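Local structure of cysteine synthase 3 (Entamoeba histolytica, 6KR5) at residues G87-G90 against I91-Q95; M112-E115 against R116-I119. The protein catalyses, as a pyridoxal-phosphate-dependent O-acetylserine sulfhydrylase, the synthesis of cysteine from O-acetylserine and sulfide. All coordinates share one frame; numbering follows the deposited sequence.

Contact 1. Residues G87-G90 against I91-Q95. With PLP (pyridoxal-5'-phosphate), chain D.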
ATOM      1  N   GLY B  87       2.988   4.554 -16.174  1.00 28.19           N
ATOM      2  CA  GLY B  87       3.445   4.080 -14.883  1.00 27.78           C
ATOM      3  C   GLY B  87       2.991   4.866 -13.672  1.00 24.73           C
ATOM      4  O   GLY B  87       1.916   5.471 -13.656  1.00 24.75           O
ATOM      5  N   ASN B  88       3.821   4.858 -12.633  1.00 21.39           N
ATOM      6  CA  ASN B  88       3.401   5.423 -11.358  1.00 21.37           C
ATOM      7  C   ASN B  88       3.189   6.930 -11.426  1.00 20.00           C
ATOM      8  O   ASN B  88       2.423   7.474 -10.625  1.00 21.85           O
ATOM      9  CB  ASN B  88       4.425   5.078 -10.286  1.00 19.44           C
ATOM     10  CG  ASN B  88       4.375   3.628  -9.898  1.00 21.28           C
ATOM     11  OD1 ASN B  88       3.307   3.004  -9.902  1.00 22.37           O
ATOM     12  ND2 ASN B  88       5.528   3.072  -9.545  1.00 20.38           N
ATOM     13  N   THR B  89       3.873   7.634 -12.337  1.00 19.88           N
ATOM     14  CA  THR B  89       3.676   9.078 -12.423  1.00 19.43           C
ATOM     15  C   THR B  89       2.222   9.417 -12.695  1.00 18.10           C
ATOM     16  O   THR B  89       1.676  10.365 -12.114  1.00 19.43           O
ATOM     17  CB  THR B  89       4.578   9.645 -13.508  1.00 19.70           C
ATOM     18  OG1 THR B  89       5.933   9.470 -13.089  1.00 23.67           O
ATOM     19  CG2 THR B  89       4.301  11.137 -13.745  1.00 22.14           C
ATOM     20  N   GLY B  90       1.576   8.639 -13.560  1.00 17.96           N
ATOM     21  CA  GLY B  90       0.171   8.875 -13.829  1.00 18.83           C
ATOM     22  C   GLY B  90      -0.678   8.726 -12.585  1.00 17.34           C
ATOM     23  O   GLY B  90      -1.591   9.520 -12.349  1.00 20.57           O
ATOM     24  N   ILE B  91      -0.378   7.713 -11.767  1.00 17.63           N
ATOM     25  CA  ILE B  91      -1.133   7.515 -10.528  1.00 19.00           C
ATOM     26  C   ILE B  91      -0.939   8.694  -9.584  1.00 17.26           C
ATOM     27  O   ILE B  91      -1.897   9.212  -9.003  1.00 19.67           O
ATOM     28  CB  ILE B  91      -0.724   6.195  -9.856  1.00 18.85           C
ATOM     29  CG1 ILE B  91      -1.074   5.014 -10.761  1.00 22.12           C
ATOM     30  CG2 ILE B  91      -1.381   6.090  -8.496  1.00 20.85           C
ATOM     31  CD1 ILE B  91      -0.508   3.690 -10.242  1.00 22.49           C
ATOM     32  N   GLY B  92       0.307   9.141  -9.418  1.00 16.94           N
ATOM     33  CA  GLY B  92       0.559  10.252  -8.517  1.00 18.74           C
ATOM     34  C   GLY B  92      -0.082  11.545  -8.983  1.00 18.79           C
ATOM     35  O   GLY B  92      -0.582  12.329  -8.173  1.00 19.75           O
ATOM     36  N   LEU B  93      -0.105  11.776 -10.295  1.00 18.87           N
ATOM     37  CA  LEU B  93      -0.771  12.968 -10.805  1.00 17.40           C
ATOM     38  C   LEU B  93      -2.278  12.867 -10.629  1.00 19.19           C
ATOM     39  O   LEU B  93      -2.942  13.861 -10.310  1.00 18.35           O
ATOM     40  CB  LEU B  93      -0.422  13.170 -12.275  1.00 18.24           C
ATOM     41  CG  LEU B  93       0.991  13.645 -12.599  1.00 18.14           C
ATOM     42  CD1 LEU B  93       1.223  13.476 -14.090  1.00 20.56           C
ATOM     43  CD2 LEU B  93       1.185  15.104 -12.186  1.00 17.87           C
ATOM     44  N   CYS B  94      -2.833  11.670 -10.835  1.00 20.53           N
ATOM     45  CA  CYS B  94      -4.278  11.501 -10.733  1.00 20.08           C
ATOM     46  C   CYS B  94      -4.750  11.661  -9.297  1.00 18.26           C
ATOM     47  O   CYS B  94      -5.806  12.258  -9.047  1.00 18.43           O
ATOM     48  CB  CYS B  94      -4.688  10.144 -11.296  1.00 20.38           C
ATOM     49  SG  CYS B  94      -4.619  10.087 -13.096  1.00 22.58           S
ATOM     50  N   GLN B  95      -3.971  11.166  -8.336  1.00 19.02           N
ATOM     51  CA  GLN B  95      -4.335  11.343  -6.933  1.00 20.08           C
ATOM     52  C   GLN B  95      -4.379  12.825  -6.565  1.00 18.80           C
ATOM     53  O   GLN B  95      -5.370  13.313  -5.993  1.00 19.17           O
ATOM     54  CB  GLN B  95      -3.352  10.586  -6.043  1.00 19.11           C
ATOM     55  CG  GLN B  95      -3.557  10.853  -4.558  1.00 18.37           C
ATOM     56  CD  GLN B  95      -2.576  10.086  -3.691  1.00 21.22           C
ATOM     57  OE1 GLN B  95      -2.948   9.148  -2.965  1.00 21.85           O
ATOM     58  NE2 GLN B  95      -1.313  10.463  -3.773  1.00 21.06           N
TER
HETATM   59  N1  PLP D 401      10.922   2.788  -9.683  1.00 18.00           N
HETATM   60  C2  PLP D 401       9.591   3.077  -9.812  1.00 18.83           C
HETATM   61  C2A PLP D 401       8.601   1.968  -9.632  1.00 19.55           C
HETATM   62  C3  PLP D 401       9.190   4.371 -10.097  1.00 19.99           C
HETATM   63  O3  PLP D 401       7.856   4.635 -10.226  1.00 21.62           O
HETATM   64  C4  PLP D 401      10.138   5.374 -10.247  1.00 17.41           C
HETATM   65  C4A PLP D 401       9.743   6.747 -10.655  1.00 25.85           C
HETATM   66  O4A PLP D 401       8.554   7.011 -10.875  1.00 25.38           O
HETATM   67  C5  PLP D 401      11.491   5.067 -10.108  1.00 18.77           C
HETATM   68  C6  PLP D 401      11.866   3.772  -9.833  1.00 19.71           C
HETATM   69  C5A PLP D 401      12.581   6.097 -10.305  1.00 19.70           C
HETATM   70  O4P PLP D 401      12.470   7.233  -9.494  1.00 17.81           O
HETATM   71  P   PLP D 401      12.932   8.623 -10.142  1.00 18.62           P
HETATM   72  O1P PLP D 401      14.317   8.424 -10.731  1.00 18.11           O
HETATM   73  O2P PLP D 401      11.949   8.961 -11.227  1.00 19.28           O
HETATM   74  O3P PLP D 401      12.930   9.624  -9.044  1.00 17.87           O

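Contact 2. Residues M112-E115 against R116-I119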
ATOM      1  N   MET B 112      -1.314  -0.890 -22.732  1.00 26.77           N
ATOM      2  CA  MET B 112      -0.257  -0.780 -21.733  1.00 32.87           C
ATOM      3  C   MET B 112      -0.836  -0.604 -20.337  1.00 30.48           C
ATOM      4  O   MET B 112      -1.755   0.196 -20.139  1.00 32.06           O
ATOM      5  CB  MET B 112       0.672   0.397 -22.049  1.00 35.73           C
ATOM      6  CG  MET B 112       2.038   0.293 -21.391  1.00 43.17           C
ATOM      7  SD  MET B 112       3.039  -1.055 -22.054  1.00 61.97           S
ATOM      8  CE  MET B 112       4.549  -0.887 -21.100  1.00 56.22           C
ATOM      9  N   SER B 113      -0.238  -1.316 -19.374  0.58 27.77           N
ATOM     10  CA  SER B 113      -0.612  -1.357 -17.959  0.58 30.61           C
ATOM     11  C   SER B 113      -2.098  -1.126 -17.729  0.58 25.78           C
ATOM     12  O   SER B 113      -2.506  -0.087 -17.197  0.58 28.64           O
ATOM     13  CB  SER B 113       0.196  -0.343 -17.151  0.58 33.87           C
ATOM     14  OG  SER B 113       0.153  -0.679 -15.774  0.58 33.19           O
ATOM     15  N   VAL B 114      -2.907  -2.105 -18.129  1.00 27.26           N
ATOM     16  CA  VAL B 114      -4.357  -1.987 -18.019  1.00 29.01           C
ATOM     17  C   VAL B 114      -4.792  -1.846 -16.565  1.00 27.91           C
ATOM     18  O   VAL B 114      -5.812  -1.211 -16.279  1.00 28.33           O
ATOM     19  CB  VAL B 114      -5.046  -3.181 -18.709  1.00 30.93           C
ATOM     20  CG1 VAL B 114      -4.860  -3.079 -20.214  1.00 36.14           C
ATOM     21  CG2 VAL B 114      -4.484  -4.488 -18.190  1.00 33.31           C
ATOM     22  N   GLU B 115      -4.026  -2.406 -15.625  1.00 29.48           N
ATOM     23  CA  GLU B 115      -4.355  -2.212 -14.214  1.00 25.84           C
ATOM     24  C   GLU B 115      -4.142  -0.764 -13.799  1.00 27.19           C
ATOM     25  O   GLU B 115      -4.977  -0.185 -13.091  1.00 24.97           O
ATOM     26  CB  GLU B 115      -3.525  -3.150 -13.336  1.00 27.83           C
ATOM     27  CG  GLU B 115      -3.732  -4.615 -13.649  1.00 36.55           C
ATOM     28  CD  GLU B 115      -2.827  -5.513 -12.828  1.00 58.86           C
ATOM     29  OE1 GLU B 115      -1.606  -5.248 -12.785  1.00 58.20           O
ATOM     30  OE2 GLU B 115      -3.340  -6.484 -12.229  1.00 57.35           O
ATOM     31  N   ARG B 116      -3.041  -0.150 -14.247  1.00 28.40           N
ATOM     32  CA  ARG B 116      -2.819   1.256 -13.928  1.00 27.02           C
ATOM     33  C   ARG B 116      -3.845   2.140 -14.616  1.00 25.64           C
ATOM     34  O   ARG B 116      -4.256   3.161 -14.057  1.00 24.30           O
ATOM     35  CB  ARG B 116      -1.403   1.684 -14.316  1.00 28.48           C
ATOM     36  CG  ARG B 116      -0.352   1.300 -13.301  1.00 34.93           C
ATOM     37  CD  ARG B 116       0.926   2.062 -13.589  1.00 31.65           C
ATOM     38  NE  ARG B 116       2.020   1.711 -12.691  1.00 32.40           N
ATOM     39  CZ  ARG B 116       2.790   0.637 -12.845  1.00 39.02           C
ATOM     40  NH1 ARG B 116       2.576  -0.199 -13.857  1.00 40.27           N
ATOM     41  NH2 ARG B 116       3.768   0.396 -11.987  1.00 41.50           N
ATOM     42  N   GLN B 117      -4.261   1.761 -15.834  1.00 26.98           N
ATOM     43  CA  GLN B 117      -5.389   2.424 -16.487  1.00 25.23           C
ATOM     44  C   GLN B 117      -6.602   2.449 -15.585  1.00 23.45           C
ATOM     45  O   GLN B 117      -7.279   3.471 -15.453  1.00 23.22           O
ATOM     46  CB  GLN B 117      -5.764   1.713 -17.784  1.00 27.30           C
ATOM     47  CG  GLN B 117      -4.872   2.002 -18.931  1.00 26.41           C
ATOM     48  CD  GLN B 117      -5.380   1.403 -20.219  1.00 27.32           C
ATOM     49  OE1 GLN B 117      -6.571   1.473 -20.525  1.00 29.25           O
ATOM     50  NE2 GLN B 117      -4.473   0.799 -20.986  1.00 29.78           N
ATOM     51  N   MET B 118      -6.915   1.297 -14.988  1.00 23.15           N
ATOM     52  CA  MET B 118      -8.086   1.206 -14.128  1.00 23.07           C
ATOM     53  C   MET B 118      -7.916   2.078 -12.889  1.00 20.33           C
ATOM     54  O   MET B 118      -8.864   2.747 -12.464  1.00 23.71           O
ATOM     55  CB  MET B 118      -8.321  -0.257 -13.760  1.00 24.44           C
ATOM     56  CG  MET B 118      -9.489  -0.513 -12.849  1.00 23.48           C
ATOM     57  SD  MET B 118      -9.686  -2.303 -12.646  1.00 26.56           S
ATOM     58  CE  MET B 118     -10.032  -2.806 -14.325  1.00 33.82           C
ATOM     59  N   ILE B 119      -6.718   2.091 -12.301  1.00 20.96           N
ATOM     60  CA  ILE B 119      -6.483   2.948 -11.138  1.00 23.02           C
ATOM     61  C   ILE B 119      -6.678   4.410 -11.518  1.00 22.38           C
ATOM     62  O   ILE B 119      -7.372   5.164 -10.828  1.00 21.22           O
ATOM     63  CB  ILE B 119      -5.078   2.718 -10.554  1.00 21.44           C
ATOM     64  CG1 ILE B 119      -4.935   1.331  -9.932  1.00 25.23           C
ATOM     65  CG2 ILE B 119      -4.747   3.786  -9.508  1.00 22.18           C
ATOM     66  CD1 ILE B 119      -3.495   1.029  -9.570  1.00 24.02           C
TER

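Contact 1. Residues G87-G90 against I91-Q95
N88 and I91 lie side by side in the first turn of helix 88-100, where the chain passes from strand 80-84 into the helix beside the cofactor. The CB of N88 already lies 3.5 Å from O3 of pyridoxal-5'-phosphate (PLP). With CG anti to the carbonyl carbon (chi1 -72°) the amide is carried toward O3, and there it branches. N88 OD1 comes alongside the end of I91, 3.9 Å from I91 CD1, and accepts a hydrogen bond from R312. ND2 takes the other branch and donates to PLP O3 over 2.9 Å, with an N-H...O angle of 160°. N88 ND2 also passes 3.3 Å from PLP C2A, the methyl carbon. It is hydrogen-bonded to D308 as well, so both branches of the amide are hydrogen-bonded.

Behind it the helix is secured by backbone bonds, G92 N to N88 O at 3.0 Å and L93 N to T89 O at 2.9 Å. Alongside the second, T89 CG2 packs on L93 CD1 at 3.9 Å, while T89 OG1 is hydrogen-bonded to Q159. The hydrogen given to O3 helps to hold the pyridine ring in place and would probably stabilise negative charge on that oxygen.

Contact 2. Residues M112-E115 against R116-I119
Q117 reaches back over the start of helix 114-122 to meet M112, the residue just ahead of the N-cap S113. Two side-chain hydrogen bonds join this turn to the residues before it. In the first, Q117 NE2 donates to M112 O over 2.9 Å. The oxygen lies close to the plane of the Q117 amide, but the donor is tilted 32° out of the M112 carbonyl plane. The same NE2 is hydrogen-bonded to S110 O. In the second, R116 NH1 donates to S113 OG at 3.1 Å, with the hydroxyl at the edge of the guanidinium and near its plane. The R116 chain runs extended from CG to NE, and the turn at chi4 (81°) brings NH1 back to S113 OG. S113 is modelled in two conformers and the bond is measured in one, so it is less certain than the glutamine bond.

Backbone bonds begin at the cap: Q117 N to S113 O at 2.9 Å, then M118 N to V114 O and I119 N to E115 O, both 3.0 Å.

Van der Waals contacts of carbon with polar atoms fill in between. V114 CG1 meets the Q117 amide at NE2 from 4.0 Å, and I119 CG1 runs past E115 O at 3.5 Å.

Outside the turn, E115 hydrogen-bonds S315 through its carboxylate. Its side chain and that of M118 also pack on L314 of the second subunit.

Two loop carbonyls preceding the helix are thus satisfied by one side chain of its first turn, which joins the loop leaving strand 104-109 to the helix. The less certain serine bond would help to steady the arginine head; the R116 side chain lies about 6 Å from the cofactor between nearest atoms.

How the contacts relate
Contact 1 comes first along the chain, at the start of helix 88-100, and contact 2 follows at the start of helix 114-122. They belong to successive beta-alpha-beta units of the four-stranded parallel sheet, 80-84/88-100/104-109 and 104-109/114-122/126-130, which share strand 104-109. Their centres are about 11 Å apart, yet they touch directly: I91 CD1 packs against R116 CG at 3.9 Å and I119 CD1 at 4.1 Å, and N88 OD1 receives a weak hydrogen bond from R116 NE. The asparagine that binds the cofactor oxygen in residues 87-95 therefore has the arginine of residues 112-119 as a second-shell neighbour, linking two adjoining helix starts beside the cofactor.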